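Local coordinates for protein peptidoglycan-N-acetylmuramic acid deacetylase PdaC (Bacillus subtilis subsp. subtilis str. 168, PDB 6H8N) that uses its C-terminal zinc-binding polysaccharide deacetylase domain to remove acetyl groups from N-acetylmuramic acid of peptidoglycan, conferring lysozyme resistance, and from short chitin oligomers, at residues A[19-24]-A[45-50]; A[131-136]-A[157-162]; A[140-145]-A[163-168]. The protein carries 1 engineered substitution. One frame throughout, in Å; residues are numbered along the deposited sequence.

Interaction 1: residues A[19-24]-A[45-50]; sequences GPNPAT and GSRVQY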
loop_
_atom_site.group_PDB
_atom_site.type_symbol
_atom_site.label_atom_id
_atom_site.label_comp_id
_atom_site.label_asym_id
_atom_site.label_seq_id
_atom_site.Cartn_x
_atom_site.Cartn_y
_atom_site.Cartn_z
ATOM N N GLY A 19 -5.414 7.135 -3.714
ATOM C CA GLY A 19 -4.903 7.925 -4.825
ATOM C C GLY A 19 -5.081 7.173 -6.140
ATOM O O GLY A 19 -5.740 6.134 -6.199
ATOM N N PRO A 20 -4.450 7.658 -7.208
ATOM C CA PRO A 20 -3.522 8.794 -7.190
ATOM C C PRO A 20 -4.196 10.142 -7.067
ATOM O O PRO A 20 -5.326 10.357 -7.514
ATOM C CB PRO A 20 -2.839 8.704 -8.556
ATOM C CG PRO A 20 -3.800 7.976 -9.413
ATOM C CD PRO A 20 -4.482 7.000 -8.524
ATOM N N ASN A 21 -3.471 11.074 -6.454
ATOM C CA ASN A 21 -3.860 12.476 -6.390
ATOM C C ASN A 21 -2.569 13.253 -6.570
ATOM O O ASN A 21 -1.779 13.356 -5.621
ATOM C CB ASN A 21 -4.489 12.784 -5.037
ATOM C CG ASN A 21 -5.003 14.171 -4.966
ATOM O OD1 ASN A 21 -5.700 14.606 -5.867
ATOM N ND2 ASN A 21 -4.647 14.904 -3.916
ATOM N N PRO A 22 -2.301 13.801 -7.757
ATOM C CA PRO A 22 -0.952 14.353 -8.003
ATOM C C PRO A 22 -0.390 15.230 -6.896
ATOM O O PRO A 22 0.755 15.023 -6.483
ATOM C CB PRO A 22 -1.130 15.083 -9.336
ATOM C CG PRO A 22 -2.141 14.260 -10.058
ATOM C CD PRO A 22 -3.108 13.785 -8.993
ATOM N N ALA A 23 -1.164 16.189 -6.384
ATOM C CA ALA A 23 -0.605 17.145 -5.445
ATOM C C ALA A 23 -0.044 16.453 -4.214
ATOM O O ALA A 23 0.986 16.879 -3.675
ATOM C CB ALA A 23 -1.658 18.176 -5.057
ATOM N N THR A 24 -0.699 15.397 -3.742
ATOM C CA THR A 24 -0.246 14.699 -2.547
ATOM C C THR A 24 0.589 13.467 -2.887
ATOM O O THR A 24 1.663 13.271 -2.309
ATOM C CB THR A 24 -1.446 14.325 -1.677
ATOM O OG1 THR A 24 -2.419 13.649 -2.476
ATOM C CG2 THR A 24 -2.093 15.564 -1.098
ATOM N N GLY A 45 -9.495 2.864 -9.328
ATOM C CA GLY A 45 -9.536 2.864 -10.781
ATOM C C GLY A 45 -9.990 4.190 -11.366
ATOM O O GLY A 45 -9.446 4.654 -12.363
ATOM N N SER A 46 -11.001 4.819 -10.758
ATOM C CA SER A 46 -11.466 6.110 -11.273
ATOM C C SER A 46 -10.350 7.153 -11.271
ATOM O O SER A 46 -10.231 7.966 -12.196
ATOM C CB SER A 46 -12.672 6.582 -10.465
ATOM O OG SER A 46 -12.355 6.747 -9.094
ATOM N N ARG A 47 -9.514 7.158 -10.234
ATOM C CA ARG A 47 -8.415 8.116 -10.153
ATOM C C ARG A 47 -7.250 7.763 -11.068
ATOM O O ARG A 47 -6.578 8.663 -11.579
ATOM C CB ARG A 47 -7.932 8.279 -8.708
ATOM C CG ARG A 47 -8.811 9.249 -7.932
ATOM C CD ARG A 47 -8.296 9.536 -6.528
ATOM N NE ARG A 47 -8.971 10.683 -5.955
ATOM C CZ ARG A 47 -8.583 11.942 -6.097
ATOM N NH1 ARG A 47 -7.478 12.251 -6.729
ATOM N NH2 ARG A 47 -9.298 12.912 -5.538
ATOM N N VAL A 48 -6.974 6.473 -11.281
ATOM C CA VAL A 48 -6.016 6.084 -12.305
ATOM C C VAL A 48 -6.442 6.646 -13.656
ATOM O O VAL A 48 -5.616 7.149 -14.420
ATOM C CB VAL A 48 -5.852 4.551 -12.336
ATOM C CG1 VAL A 48 -5.045 4.124 -13.525
ATOM C CG2 VAL A 48 -5.229 4.059 -11.059
ATOM N N GLN A 49 -7.738 6.563 -13.963
ATOM C CA GLN A 49 -8.242 7.075 -15.232
ATOM C C GLN A 49 -8.034 8.578 -15.333
ATOM O O GLN A 49 -7.659 9.084 -16.393
ATOM C CB GLN A 49 -9.718 6.713 -15.382
ATOM C CG GLN A 49 -10.304 7.027 -16.757
ATOM C CD GLN A 49 -11.672 6.407 -16.925
ATOM O OE1 GLN A 49 -11.875 5.543 -17.793
ATOM N NE2 GLN A 49 -12.605 6.794 -16.082
ATOM N N TYR A 50 -8.230 9.308 -14.233
ATOM C CA TYR A 50 -8.006 10.747 -14.236
ATOM C C TYR A 50 -6.534 11.110 -14.328
ATOM O O TYR A 50 -6.189 12.153 -14.905
ATOM C CB TYR A 50 -8.564 11.367 -12.953
ATOM C CG TYR A 50 -10.080 11.525 -12.884
ATOM C CD1 TYR A 50 -10.797 12.101 -13.906
ATOM C CD2 TYR A 50 -10.792 11.071 -11.770
ATOM C CE1 TYR A 50 -12.192 12.257 -13.815
ATOM C CE2 TYR A 50 -12.173 11.210 -11.679
ATOM C CZ TYR A 50 -12.866 11.804 -12.709
ATOM O OH TYR A 50 -14.242 11.964 -12.639
#
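With CG beside its backbone N (chi1 -82°) and the chain drawn out from CG to NE, R47 leaves the helix 45-50 and reaches along the loop 19-21. N21, its CG anti to the backbone N (chi1 -175°), lies alongside and points the same way, so that one guanidinium nitrogen is shared by two acceptors. R47 NH1 donates to P20 O over 3.0 Å in a nearly straight bond that lies in the guanidinium plane and lands on a carbonyl lone pair. The second bond, from R47 NH1 to N21 OD1 at 3.1 Å, is more bent and approaches above the amide plane. At the other end of the same amide, N21 ND2 donates to T24 OG1 at 2.9 Å, which fixes the rotation of the group across the first turn of helix 22-35, where N21 is the N-cap residue. P20 follows a cis peptide bond; its CD rests on R47 CB at 3.7 Å and faces V48 CG2. The loop 19-21 continues the first conserved motif of CE4 deacetylases (TFDDGP type, S17 being engineered here), which supplies the zinc ligand D18; helix 45-50 holds that loop from the second shell.

Interaction 2: residues A[131-136]-A[157-162]; sequences PEDWKD and LIHDIY. With PO4 (phosphate ion), chain D.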
loop_
_atom_site.group_PDB
_atom_site.type_symbol
_atom_site.label_atom_id
_atom_site.label_comp_id
_atom_site.label_asym_id
_atom_site.label_seq_id
_atom_site.Cartn_x
_atom_site.Cartn_y
_atom_site.Cartn_z
ATOM N N PRO A 131 -3.363 5.192 11.610
ATOM C CA PRO A 131 -3.506 6.413 12.418
ATOM C C PRO A 131 -4.797 7.163 12.176
ATOM O O PRO A 131 -4.972 8.255 12.727
ATOM C CB PRO A 131 -2.311 7.250 11.961
ATOM C CG PRO A 131 -2.143 6.853 10.513
ATOM C CD PRO A 131 -2.437 5.386 10.475
ATOM N N GLU A 132 -5.675 6.647 11.337
ATOM C CA GLU A 132 -6.952 7.277 11.053
ATOM C C GLU A 132 -6.761 8.719 10.583
ATOM O O GLU A 132 -7.352 9.671 11.110
ATOM C CB GLU A 132 -7.878 7.184 12.265
ATOM C CG GLU A 132 -8.066 5.758 12.759
ATOM C CD GLU A 132 -9.177 5.628 13.776
ATOM O OE1 GLU A 132 -9.013 6.114 14.919
ATOM O OE2 GLU A 132 -10.219 5.049 13.435
ATOM N N ASP A 133 -5.923 8.889 9.560
ATOM C CA ASP A 133 -5.607 10.222 9.058
ATOM C C ASP A 133 -6.792 10.901 8.382
ATOM O O ASP A 133 -6.737 12.115 8.150
ATOM C CB ASP A 133 -4.386 10.165 8.136
ATOM C CG ASP A 133 -4.616 9.318 6.904
ATOM O OD1 ASP A 133 -5.705 8.722 6.768
ATOM O OD2 ASP A 133 -3.751 9.298 6.037
ATOM N N TRP A 134 -7.868 10.158 8.085
ATOM C CA TRP A 134 -9.110 10.749 7.597
ATOM C C TRP A 134 -9.872 11.429 8.728
ATOM O O TRP A 134 -10.672 12.340 8.477
ATOM C CB TRP A 134 -9.996 9.664 6.949
ATOM C CG TRP A 134 -10.316 8.538 7.877
ATOM C CD1 TRP A 134 -9.623 7.348 8.018
ATOM C CD2 TRP A 134 -11.381 8.480 8.832
ATOM N NE1 TRP A 134 -10.185 6.591 9.007
ATOM C CE2 TRP A 134 -11.274 7.248 9.516
ATOM C CE3 TRP A 134 -12.424 9.352 9.179
ATOM C CZ2 TRP A 134 -12.170 6.871 10.516
ATOM C CZ3 TRP A 134 -13.302 8.966 10.164
ATOM C CH2 TRP A 134 -13.169 7.745 10.827
ATOM N N LYS A 135 -9.657 10.973 9.954
ATOM C CA LYS A 135 -10.377 11.443 11.128
ATOM C C LYS A 135 -9.617 12.562 11.825
ATOM O O LYS A 135 -10.195 13.603 12.156
ATOM C CB LYS A 135 -10.570 10.277 12.095
ATOM C CG LYS A 135 -11.350 10.622 13.365
ATOM C CD LYS A 135 -11.595 9.350 14.176
ATOM C CE LYS A 135 -12.206 9.634 15.544
ATOM N NZ LYS A 135 -12.552 8.370 16.266
ATOM N N ASP A 136 -8.325 12.363 12.037
ATOM C CA ASP A 136 -7.453 13.344 12.679
ATOM C C ASP A 136 -6.542 13.908 11.589
ATOM O O ASP A 136 -5.438 13.415 11.355
ATOM C CB ASP A 136 -6.686 12.677 13.800
ATOM C CG ASP A 136 -7.607 12.081 14.858
ATOM O OD1 ASP A 136 -8.679 12.671 15.099
ATOM O OD2 ASP A 136 -7.231 11.046 15.444
ATOM N N LEU A 157 -0.973 2.023 7.212
ATOM C CA LEU A 157 -1.962 2.607 6.298
ATOM C C LEU A 157 -1.993 4.123 6.419
ATOM O O LEU A 157 -2.287 4.657 7.494
ATOM C CB LEU A 157 -3.347 2.045 6.602
ATOM C CG LEU A 157 -4.550 2.716 5.932
ATOM C CD1 LEU A 157 -4.421 2.634 4.415
ATOM C CD2 LEU A 157 -5.855 2.104 6.425
ATOM N N ILE A 158 -1.736 4.814 5.311
ATOM C CA ILE A 158 -1.941 6.253 5.172
ATOM C C ILE A 158 -2.802 6.460 3.931
ATOM O O ILE A 158 -2.719 5.680 2.972
ATOM C CB ILE A 158 -0.572 6.961 5.021
ATOM C CG1 ILE A 158 0.253 6.769 6.301
ATOM C CG2 ILE A 158 -0.730 8.438 4.657
ATOM C CD1 ILE A 158 1.687 7.198 6.207
ATOM N N HIS A 159 -3.648 7.484 3.930
ATOM C CA HIS A 159 -4.478 7.778 2.762
ATOM C C HIS A 159 -3.864 8.955 2.014
ATOM O O HIS A 159 -3.834 10.069 2.536
ATOM C CB HIS A 159 -5.918 8.042 3.209
ATOM C CG HIS A 159 -6.509 6.880 3.950
ATOM N ND1 HIS A 159 -6.345 6.692 5.309
ATOM C CD2 HIS A 159 -7.191 5.791 3.512
ATOM C CE1 HIS A 159 -6.926 5.562 5.676
ATOM N NE2 HIS A 159 -7.445 4.995 4.602
ATOM N N ASP A 160 -3.362 8.722 0.791
ATOM C CA ASP A 160 -2.522 9.715 0.092
ATOM C C ASP A 160 -3.330 10.739 -0.680
ATOM O O ASP A 160 -2.937 11.118 -1.787
ATOM C CB ASP A 160 -1.444 9.075 -0.806
ATOM C CG ASP A 160 -2.005 8.214 -1.933
ATOM O OD1 ASP A 160 -2.858 7.359 -1.654
ATOM O OD2 ASP A 160 -1.533 8.377 -3.102
ATOM N N ILE A 161 -4.435 11.214 -0.113
ATOM C CA ILE A 161 -5.287 12.216 -0.738
ATOM C C ILE A 161 -5.410 13.488 0.090
ATOM O O ILE A 161 -6.116 14.413 -0.322
ATOM C CB ILE A 161 -6.677 11.631 -1.058
ATOM C CG1 ILE A 161 -7.364 11.112 0.202
ATOM C CG2 ILE A 161 -6.522 10.519 -2.092
ATOM C CD1 ILE A 161 -8.839 10.804 -0.007
ATOM N N TYR A 162 -4.780 13.556 1.256
ATOM C CA TYR A 162 -4.874 14.708 2.139
ATOM C C TYR A 162 -3.512 15.371 2.290
ATOM O O TYR A 162 -2.494 14.689 2.447
ATOM C CB TYR A 162 -5.367 14.298 3.524
ATOM C CG TYR A 162 -6.674 13.533 3.504
ATOM C CD1 TYR A 162 -7.836 14.118 3.029
ATOM C CD2 TYR A 162 -6.740 12.225 3.965
ATOM C CE1 TYR A 162 -9.040 13.415 3.023
ATOM C CE2 TYR A 162 -7.936 11.520 3.957
ATOM C CZ TYR A 162 -9.076 12.120 3.482
ATOM O OH TYR A 162 -10.251 11.404 3.479
HETATM P P PO4 D . -9.944 2.920 3.502
HETATM O O1 PO4 D . -11.079 3.620 4.298
HETATM O O2 PO4 D . -8.801 2.671 4.470
HETATM O O3 PO4 D . -9.464 3.904 2.488
HETATM O O4 PO4 D . -10.492 1.686 2.859
HETATM O O HOH W 1 -4.829 6.213 8.155
#
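The H159 imidazole carries L157 CD1 over one face, offset toward the rim, while its two nitrogens are engaged at the edge. ND1 donates to D133 OD1 over 2.6 Å, and NE2 donates almost in line to O2 of a phosphate ion, probably from the crystallisation liquor, at 2.7 Å. W134 directs its edge at the imidazole in an offset edge-to-face pair, with planes at 79° and CD1 4.0 Å from H159 CE1; K135 CB lies over the rim of one indole face. I161 CG1 sits centrally over one face of the Y162 ring, whose CE2 meets W134 CB at 4.1 Å.

D133 grips H159 twice. Its carboxylate also accepts the H159 backbone N-H at OD2 over 2.8 Å, and both oxygens use their syn lone pairs, so side chain and strand are held by one group. OD2 accepts from S165 OG as well. As in related CE4 enzymes, H159 is probably the proton donor and D133 probably raises its pKa; the short bond at ND1 is consistent with stabilisation of a charged imidazolium. A water bridges D133 N and L157 O.

Strand 155-159 pairs with strand 11-17, bringing H159 beside the metal ligand D18; helix 139-149 packs on P131 and D133 through V146 and I142, and helix 163-178 starts just after Y162.

Interaction 3: residues A[140-145]-A[163-168]; sequences KTIVDR and RTSADA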
loop_
_atom_site.group_PDB
_atom_site.type_symbol
_atom_site.label_atom_id
_atom_site.label_comp_id
_atom_site.label_asym_id
_atom_site.label_seq_id
_atom_site.Cartn_x
_atom_site.Cartn_y
_atom_site.Cartn_z
ATOM N N LYS A 140 1.025 16.322 12.988
ATOM C CA LYS A 140 1.744 15.775 14.122
ATOM C C LYS A 140 0.998 14.618 14.764
ATOM O O LYS A 140 1.625 13.686 15.262
ATOM C CB LYS A 140 2.008 16.878 15.149
ATOM C CG LYS A 140 3.048 16.507 16.170
ATOM C CD LYS A 140 3.355 17.665 17.139
ATOM C CE LYS A 140 4.501 17.311 18.064
ATOM N NZ LYS A 140 4.609 15.833 18.358
ATOM N N THR A 141 -0.328 14.670 14.776
ATOM C CA THR A 141 -1.105 13.564 15.326
ATOM C C THR A 141 -0.856 12.286 14.532
ATOM O O THR A 141 -0.666 11.217 15.113
ATOM C CB THR A 141 -2.592 13.913 15.331
ATOM O OG1 THR A 141 -2.815 15.033 16.200
ATOM C CG2 THR A 141 -3.440 12.745 15.819
ATOM N N ILE A 142 -0.857 12.394 13.206
ATOM C CA ILE A 142 -0.600 11.238 12.346
ATOM C C ILE A 142 0.815 10.710 12.559
ATOM O O ILE A 142 1.024 9.502 12.734
ATOM C CB ILE A 142 -0.851 11.610 10.875
ATOM C CG1 ILE A 142 -2.301 12.040 10.655
ATOM C CG2 ILE A 142 -0.484 10.451 9.957
ATOM C CD1 ILE A 142 -2.475 12.873 9.419
ATOM N N VAL A 143 1.815 11.601 12.517
ATOM C CA VAL A 143 3.199 11.180 12.699
ATOM C C VAL A 143 3.363 10.443 14.015
ATOM O O VAL A 143 3.974 9.368 14.081
ATOM C CB VAL A 143 4.142 12.394 12.627
ATOM C CG1 VAL A 143 5.551 12.008 13.020
ATOM C CG2 VAL A 143 4.140 13.017 11.260
ATOM N N ASP A 144 2.853 11.029 15.099
ATOM C CA ASP A 144 3.104 10.442 16.407
ATOM C C ASP A 144 2.413 9.094 16.551
ATOM O O ASP A 144 2.985 8.170 17.140
ATOM C CB ASP A 144 2.710 11.407 17.530
ATOM C CG ASP A 144 3.674 12.566 17.653
ATOM O OD1 ASP A 144 4.625 12.653 16.859
ATOM O OD2 ASP A 144 3.466 13.423 18.552
ATOM N N ARG A 145 1.201 8.951 16.013
ATOM C CA ARG A 145 0.512 7.664 16.072
ATOM C C ARG A 145 1.308 6.599 15.314
ATOM O O ARG A 145 1.540 5.489 15.818
ATOM C CB ARG A 145 -0.911 7.791 15.506
ATOM C CG ARG A 145 -1.909 8.526 16.391
ATOM C CD ARG A 145 -3.362 8.506 15.847
ATOM N NE ARG A 145 -4.007 7.206 16.081
ATOM C CZ ARG A 145 -5.316 6.951 15.968
ATOM N NH1 ARG A 145 -5.776 5.731 16.222
ATOM N NH2 ARG A 145 -6.173 7.891 15.592
ATOM N N ARG A 163 -3.505 16.705 2.293
ATOM C CA ARG A 163 -2.262 17.438 2.497
ATOM C C ARG A 163 -1.577 17.032 3.800
ATOM O O ARG A 163 -0.351 16.850 3.830
ATOM C CB ARG A 163 -2.555 18.937 2.475
ATOM C CG ARG A 163 -1.361 19.830 2.779
ATOM C CD ARG A 163 -0.863 20.560 1.537
ATOM N NE ARG A 163 -0.603 19.655 0.417
ATOM C CZ ARG A 163 0.398 18.778 0.375
ATOM N NH1 ARG A 163 0.566 18.000 -0.693
ATOM N NH2 ARG A 163 1.228 18.670 1.401
ATOM N N THR A 164 -2.333 16.922 4.894
ATOM C CA THR A 164 -1.737 16.548 6.172
ATOM C C THR A 164 -1.153 15.146 6.125
ATOM O O THR A 164 -0.186 14.858 6.834
ATOM C CB THR A 164 -2.736 16.693 7.332
ATOM O OG1 THR A 164 -4.025 16.215 6.944
ATOM C CG2 THR A 164 -2.874 18.143 7.763
ATOM N N SER A 165 -1.744 14.252 5.337
ATOM C CA SER A 165 -1.216 12.899 5.182
ATOM C C SER A 165 0.090 12.899 4.403
ATOM O O SER A 165 1.021 12.174 4.757
ATOM C CB SER A 165 -2.254 12.016 4.491
ATOM O OG SER A 165 -3.365 11.838 5.332
ATOM N N ALA A 166 0.183 13.682 3.335
ATOM C CA ALA A 166 1.435 13.747 2.593
ATOM C C ALA A 166 2.534 14.364 3.444
ATOM O O ALA A 166 3.675 13.893 3.450
ATOM C CB ALA A 166 1.243 14.534 1.301
ATOM N N ASP A 167 2.217 15.439 4.155
ATOM C CA ASP A 167 3.209 16.050 5.040
ATOM C C ASP A 167 3.645 15.083 6.134
ATOM O O ASP A 167 4.840 14.945 6.415
ATOM C CB ASP A 167 2.663 17.347 5.645
ATOM C CG ASP A 167 2.531 18.459 4.619
ATOM O OD1 ASP A 167 3.183 18.408 3.555
ATOM O OD2 ASP A 167 1.769 19.415 4.894
ATOM N N ALA A 168 2.690 14.395 6.755
ATOM C CA ALA A 168 3.029 13.391 7.754
ATOM C C ALA A 168 3.890 12.290 7.153
ATOM O O ALA A 168 4.856 11.841 7.780
ATOM C CB ALA A 168 1.762 12.809 8.378
#
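K140 opens the first segment pointing away from the partner helix, and its NZ reaches one turn ahead to D144 OD2 at 2.7 Å, a salt bridge within helix 139-149 that runs along its surface and meets the carboxylate on the syn lone pair. T141 OG1 is hydrogen-bonded to N138 OD1, just before the segment.

I142 is the first residue to cross. Its CG1 branch stands beside the backbone N (chi1 -61°) and CG2 anti to it, so the two branches do different work. CG2 presses on the methyl of A168, with I142 CG2 and A168 CB 3.6 Å apart, while CD1 extends toward the start of the other helix and lies 4.0 Å from T164 O, close to S165 OG. That hydroxyl is bonded to D133 OD2, and I142 itself also packs on D133.

These are neighbouring outer helices of the distorted (beta/alpha) barrel of the NodB-homology (CE4) domain, linked through strand 155-159. Their short segments run at 45° to each other, with axes 8.9 Å apart, a moderately close approach in which A168 is the small residue at the nearest backbone pair.

V143 follows on the adjoining flank. With CG1 anti to the backbone N (chi1 171°), it is CG2 that faces A168, touching both CA and CB; V143 CG2 lies 3.7 Å from A168 CB. The alanine methyl thus meets CG2 of both I142 and V143, which approach it from directions about a right angle apart, without a hydrogen bond across the helices. At the end of the segment R145 turns toward the loop 131-136, packing on P131 and making long, weak ion pairs with E132 and D136.

Overall arrangement
Interaction 1 closes before the other two open, whereas the segments of interactions 2 and 3 alternate along the chain. Interactions 2 and 3 are closest, with centres about 8 Å apart, and meet where S165 OG lies 2.7 Å from D133 OD2, a probable hydrogen bond by which helix 163-178 helps position the carboxylate behind H159. Interaction 1, centred about 16 Å from interaction 2, joins it through T24 OG1 and D160 O at 2.7 Å, also a probable hydrogen bond. The zinc, bound by D18, H68 and H72, is about 4 Å from the H159 side chain but 11 Å from that of S165. S17 is an engineered residue at the position of the probable proton acceptor.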